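Local atomic coordinates of succinylglutamate desuccinylase (Chromobacterium violaceum, PDB entry 1YW4), a protein that probably hydrolyses N-succinyl-L-glutamate to succinate and L-glutamate, the last step of arginine breakdown by the AST pathway, with one zinc ion per subunit. Residues 87-91 with 121-125; 162-166 with 191-195. One frame throughout, in Å; residues are numbered along the deposited sequence.

Contact 1: residues 87-91 with 121-125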
loop_
_atom_site.group_PDB
_atom_site.type_symbol
_atom_site.label_atom_id
_atom_site.label_comp_id
_atom_site.label_asym_id
_atom_site.label_seq_id
_atom_site.Cartn_x
_atom_site.Cartn_y
_atom_site.Cartn_z
HETATM N N MSE A 87 4.476 32.209 13.031
HETATM C CA MSE A 87 3.896 31.916 14.328
HETATM C C MSE A 87 4.862 31.216 15.276
HETATM O O MSE A 87 5.351 30.128 14.982
HETATM C CB MSE A 87 2.676 31.019 14.187
HETATM C CG MSE A 87 1.489 31.633 13.521
HETATM SE SE MSE A 87 0.041 30.376 13.469
HETATM C CE MSE A 87 -1.452 31.541 13.655
ATOM N N PHE A 88 5.166 31.866 16.394
ATOM C CA PHE A 88 5.989 31.264 17.436
ATOM C C PHE A 88 4.818 30.720 18.261
ATOM O O PHE A 88 4.239 31.424 19.087
ATOM C CB PHE A 88 6.770 32.344 18.190
ATOM C CG PHE A 88 7.826 33.020 17.351
ATOM C CD1 PHE A 88 7.729 34.371 17.040
ATOM C CD2 PHE A 88 8.884 32.283 16.821
ATOM C CE1 PHE A 88 8.669 34.977 16.205
ATOM C CE2 PHE A 88 9.834 32.880 15.981
ATOM C CZ PHE A 88 9.725 34.226 15.673
ATOM N N ALA A 89 4.472 29.466 17.991
ATOM C CA ALA A 89 3.302 28.804 18.562
ATOM C C ALA A 89 3.064 28.716 20.052
ATOM O O ALA A 89 2.107 29.310 20.562
ATOM C CB ALA A 89 3.154 27.426 17.938
ATOM N N ASN A 90 3.894 27.965 20.755
ATOM C CA ASN A 90 3.703 27.822 22.184
ATOM C C ASN A 90 4.697 28.723 22.900
ATOM O O ASN A 90 5.760 28.272 23.313
ATOM C CB ASN A 90 3.912 26.360 22.593
ATOM C CG ASN A 90 3.292 26.045 23.931
ATOM O OD1 ASN A 90 3.168 26.921 24.783
ATOM N ND2 ASN A 90 2.903 24.789 24.128
ATOM N N LEU A 91 4.344 29.997 23.058
ATOM C CA LEU A 91 5.238 30.965 23.698
ATOM C C LEU A 91 5.712 30.604 25.096
ATOM O O LEU A 91 6.908 30.693 25.395
ATOM C CB LEU A 91 4.586 32.347 23.739
ATOM C CG LEU A 91 4.525 33.119 22.418
ATOM C CD1 LEU A 91 3.634 34.351 22.606
ATOM C CD2 LEU A 91 5.929 33.527 21.980
ATOM N N GLU A 121 -3.085 26.421 26.784
ATOM C CA GLU A 121 -2.596 25.913 25.501
ATOM C C GLU A 121 -3.746 25.621 24.535
ATOM O O GLU A 121 -3.559 25.610 23.308
ATOM C CB GLU A 121 -1.709 24.678 25.718
ATOM C CG GLU A 121 -0.253 25.065 25.991
ATOM C CD GLU A 121 0.510 24.058 26.851
ATOM O OE1 GLU A 121 1.746 23.959 26.692
ATOM O OE2 GLU A 121 -0.114 23.381 27.699
ATOM N N SER A 122 -4.942 25.417 25.087
ATOM C CA SER A 122 -6.126 25.168 24.270
ATOM C C SER A 122 -6.632 26.500 23.723
ATOM O O SER A 122 -7.053 26.591 22.574
ATOM C CB SER A 122 -7.238 24.503 25.097
ATOM O OG SER A 122 -6.805 23.265 25.626
ATOM N N VAL A 123 -6.603 27.531 24.559
ATOM C CA VAL A 123 -7.035 28.850 24.123
ATOM C C VAL A 123 -6.081 29.325 23.016
ATOM O O VAL A 123 -6.505 29.890 22.008
ATOM C CB VAL A 123 -7.014 29.860 25.294
ATOM C CG1 VAL A 123 -7.402 31.258 24.803
ATOM C CG2 VAL A 123 -7.996 29.400 26.385
ATOM N N ARG A 124 -4.790 29.082 23.215
ATOM C CA ARG A 124 -3.786 29.482 22.246
ATOM C C ARG A 124 -3.955 28.721 20.927
ATOM O O ARG A 124 -3.876 29.301 19.844
ATOM C CB ARG A 124 -2.397 29.246 22.832
ATOM C CG ARG A 124 -1.264 29.497 21.859
ATOM C CD ARG A 124 -1.211 30.941 21.387
ATOM N NE ARG A 124 0.078 31.173 20.735
ATOM C CZ ARG A 124 0.514 32.348 20.302
ATOM N NH1 ARG A 124 -0.233 33.436 20.433
ATOM N NH2 ARG A 124 1.716 32.431 19.754
ATOM N N ALA A 125 -4.194 27.418 21.014
ATOM C CA ALA A 125 -4.395 26.617 19.821
ATOM C C ALA A 125 -5.575 27.164 19.001
ATOM O O ALA A 125 -5.484 27.278 17.773
ATOM C CB ALA A 125 -4.656 25.147 20.209
HETATM O O HOH W 1 3.038 26.441 27.683
#
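A polar contact ties the C-terminal end of strand 83-88, an interior strand of the mixed sheet, and the turn that follows it to the first turns of helix 120-137, in the catalytic domain beside the zinc site. Arg124 does most of the work. Its side chain, chi1 t and chi2 p, reaches across from the helix and sets the edge of the guanidinium against two backbone carbonyls: NE gives a well-aligned hydrogen bond to Ala89 O at 2.8 Å, while NH2 adds weak ones to Phe88 O (2.8 Å) and Ala89 O (3.2 Å). Leu91 CG lies 3.9 Å from Arg124 NH2, and NH1 forms a salt bridge with Glu127 and a hydrogen bond with Pro34 O. One helical turn before Arg124, Glu121 OE1 accepts a nearly straight hydrogen bond from Asn90 ND2 (2.9 Å). A water bridges the same two side chains, donating to Asn90 OD1 at 2.9 Å and to Glu121 OE1 at 3.0 Å. Glu121 also receives the backbone NH groups of Gly101, Asn102 and Tyr103, so its carboxylate gathers a neighbouring loop as well. The strand end thus passes through a turn, whose carbonyls an arginine from a second helix caps, into the Asn90 N-cap of helix 91-96, with OD1 taking the NH of Ala93, about 6 Å from the side chain of the zinc ligand His56 in this AspA/AstE catalytic domain.

Contact 2: residues 162-166 with 191-195; sequences IYPFL and HTQPA
The end of strand 160-163 with the residues after it runs beside the segment that follows the neighbouring parallel strand 187-190, in nearest register at Phe165 and His191 (CA to CA 4.6 Å). The contact joins the C-terminal ends of a beta-alpha-beta crossover through helix 174-181. Residues 162-166 are extended throughout, Pro164 at phi/psi -55/154. His191, also extended, donates from N to Tyr163 O (2.7 Å, nearly straight); its ring, chi1 near -92°, receives Ile162 CG2 over one face in a CH-pi contact (3.7 Å to the centroid), and its O meets Phe165 CA at 3.3 Å in a CA-H...O contact. Thr192 turns the chain (-105/3), setting its O over a face of the Phe165 ring, 3.6 Å from CE2. Extended again, Gln193 (-148/154) brings O 3.2 Å from Phe165 CB, and Pro194 (-60/148) packs CD 3.4 Å from CD1 of Phe165, whose chi1 is t. One water accepts from Phe165 N (3.0 Å) and donates to Gln193 O (3.1 Å). A single direct backbone bond thus continues the parallel pairing; water and ring contacts then take over.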
loop_
_atom_site.group_PDB
_atom_site.type_symbol
_atom_site.label_atom_id
_atom_site.label_comp_id
_atom_site.label_asym_id
_atom_site.label_seq_id
_atom_site.Cartn_x
_atom_site.Cartn_y
_atom_site.Cartn_z
ATOM N N ILE A 162 5.636 14.817 7.357
ATOM C CA ILE A 162 4.393 14.114 7.622
ATOM C C ILE A 162 3.350 14.803 6.755
ATOM O O ILE A 162 3.157 16.016 6.862
ATOM C CB ILE A 162 3.949 14.258 9.090
ATOM C CG1 ILE A 162 5.104 13.901 10.033
ATOM C CG2 ILE A 162 2.731 13.390 9.335
ATOM C CD1 ILE A 162 5.644 12.498 9.875
ATOM N N TYR A 163 2.701 14.035 5.886
ATOM C CA TYR A 163 1.675 14.567 4.991
ATOM C C TYR A 163 0.315 14.263 5.609
ATOM O O TYR A 163 -0.080 13.103 5.734
ATOM C CB TYR A 163 1.792 13.901 3.613
ATOM C CG TYR A 163 1.345 14.750 2.433
ATOM C CD1 TYR A 163 2.067 14.735 1.238
ATOM C CD2 TYR A 163 0.196 15.546 2.495
ATOM C CE1 TYR A 163 1.666 15.485 0.134
ATOM C CE2 TYR A 163 -0.218 16.304 1.390
ATOM C CZ TYR A 163 0.523 16.267 0.216
ATOM O OH TYR A 163 0.134 17.004 -0.875
ATOM N N PRO A 164 -0.419 15.308 6.012
ATOM C CA PRO A 164 -1.740 15.147 6.624
ATOM C C PRO A 164 -2.724 14.335 5.791
ATOM O O PRO A 164 -2.610 14.255 4.563
ATOM C CB PRO A 164 -2.202 16.590 6.836
ATOM C CG PRO A 164 -1.492 17.340 5.750
ATOM C CD PRO A 164 -0.115 16.731 5.803
ATOM N N PHE A 165 -3.687 13.726 6.473
ATOM C CA PHE A 165 -4.710 12.929 5.809
ATOM C C PHE A 165 -5.504 13.818 4.852
ATOM O O PHE A 165 -6.062 14.837 5.259
ATOM C CB PHE A 165 -5.658 12.314 6.843
ATOM C CG PHE A 165 -6.772 11.496 6.237
ATOM C CD1 PHE A 165 -8.034 11.474 6.830
ATOM C CD2 PHE A 165 -6.562 10.752 5.076
ATOM C CE1 PHE A 165 -9.076 10.726 6.276
ATOM C CE2 PHE A 165 -7.594 9.998 4.513
ATOM C CZ PHE A 165 -8.857 9.988 5.117
ATOM N N LEU A 166 -5.547 13.431 3.580
ATOM C CA LEU A 166 -6.280 14.186 2.565
ATOM C C LEU A 166 -7.595 13.482 2.238
ATOM O O LEU A 166 -7.594 12.360 1.728
ATOM C CB LEU A 166 -5.437 14.310 1.291
ATOM C CG LEU A 166 -4.093 15.035 1.396
ATOM C CD1 LEU A 166 -3.377 14.972 0.058
ATOM C CD2 LEU A 166 -4.313 16.483 1.812
ATOM N N HIS A 191 -0.408 10.424 6.206
ATOM C CA HIS A 191 -1.430 10.093 7.196
ATOM C C HIS A 191 -2.671 9.534 6.513
ATOM O O HIS A 191 -3.137 10.079 5.515
ATOM C CB HIS A 191 -1.797 11.332 8.014
ATOM C CG HIS A 191 -0.997 11.484 9.271
ATOM N ND1 HIS A 191 -1.062 12.609 10.064
ATOM C CD2 HIS A 191 -0.136 10.639 9.889
ATOM C CE1 HIS A 191 -0.277 12.452 11.116
ATOM N NE2 HIS A 191 0.296 11.266 11.034
ATOM N N THR A 192 -3.206 8.446 7.060
ATOM C CA THR A 192 -4.386 7.812 6.484
ATOM C C THR A 192 -5.646 8.085 7.291
ATOM O O THR A 192 -6.722 7.580 6.976
ATOM C CB THR A 192 -4.184 6.291 6.353
ATOM O OG1 THR A 192 -3.691 5.765 7.589
ATOM C CG2 THR A 192 -3.194 5.983 5.248
ATOM N N GLN A 193 -5.502 8.891 8.337
ATOM C CA GLN A 193 -6.629 9.252 9.187
ATOM C C GLN A 193 -6.430 10.667 9.723
ATOM O O GLN A 193 -5.299 11.145 9.829
ATOM C CB GLN A 193 -6.764 8.271 10.360
ATOM C CG GLN A 193 -7.158 6.843 9.967
ATOM C CD GLN A 193 -5.965 5.927 9.751
ATOM O OE1 GLN A 193 -6.117 4.778 9.326
ATOM N NE2 GLN A 193 -4.770 6.427 10.052
ATOM N N PRO A 194 -7.528 11.358 10.062
ATOM C CA PRO A 194 -7.437 12.722 10.588
ATOM C C PRO A 194 -6.624 12.765 11.877
ATOM O O PRO A 194 -6.631 11.805 12.655
ATOM C CB PRO A 194 -8.897 13.103 10.818
ATOM C CG PRO A 194 -9.542 11.779 11.129
ATOM C CD PRO A 194 -8.920 10.880 10.084
ATOM N N ALA A 195 -5.919 13.875 12.092
ATOM C CA ALA A 195 -5.109 14.054 13.294
ATOM C C ALA A 195 -5.356 15.434 13.880
ATOM O O ALA A 195 -5.827 16.331 13.191
ATOM C CB ALA A 195 -3.623 13.881 12.975
HETATM O O HOH W 2 -2.056 11.742 3.516
HETATM O O HOH W 3 -3.961 13.907 9.467
#

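Contact 1 closes before contact 2 opens along the chain, and both lie in the catalytic domain. Their centres lie 21 Å apart and their nearest atoms about 11 Å, so they do not touch. What they share is one mixed sheet: strand 83-88 reaches contact 1, and strands 160-163 and 187-190 reach contact 2, with strands 48-53, 143-151 and 209-215 between them. These intervening strands lead to the site: the zinc ligand His149 lies on 143-151, and Glu214, the predicted active-site residue, on 209-215. The Ala89 side chain is about 10 Å from the zinc and that of Ile162 about 9 Å, so both contacts lie near the catalytic centre, on different parts of the sheet.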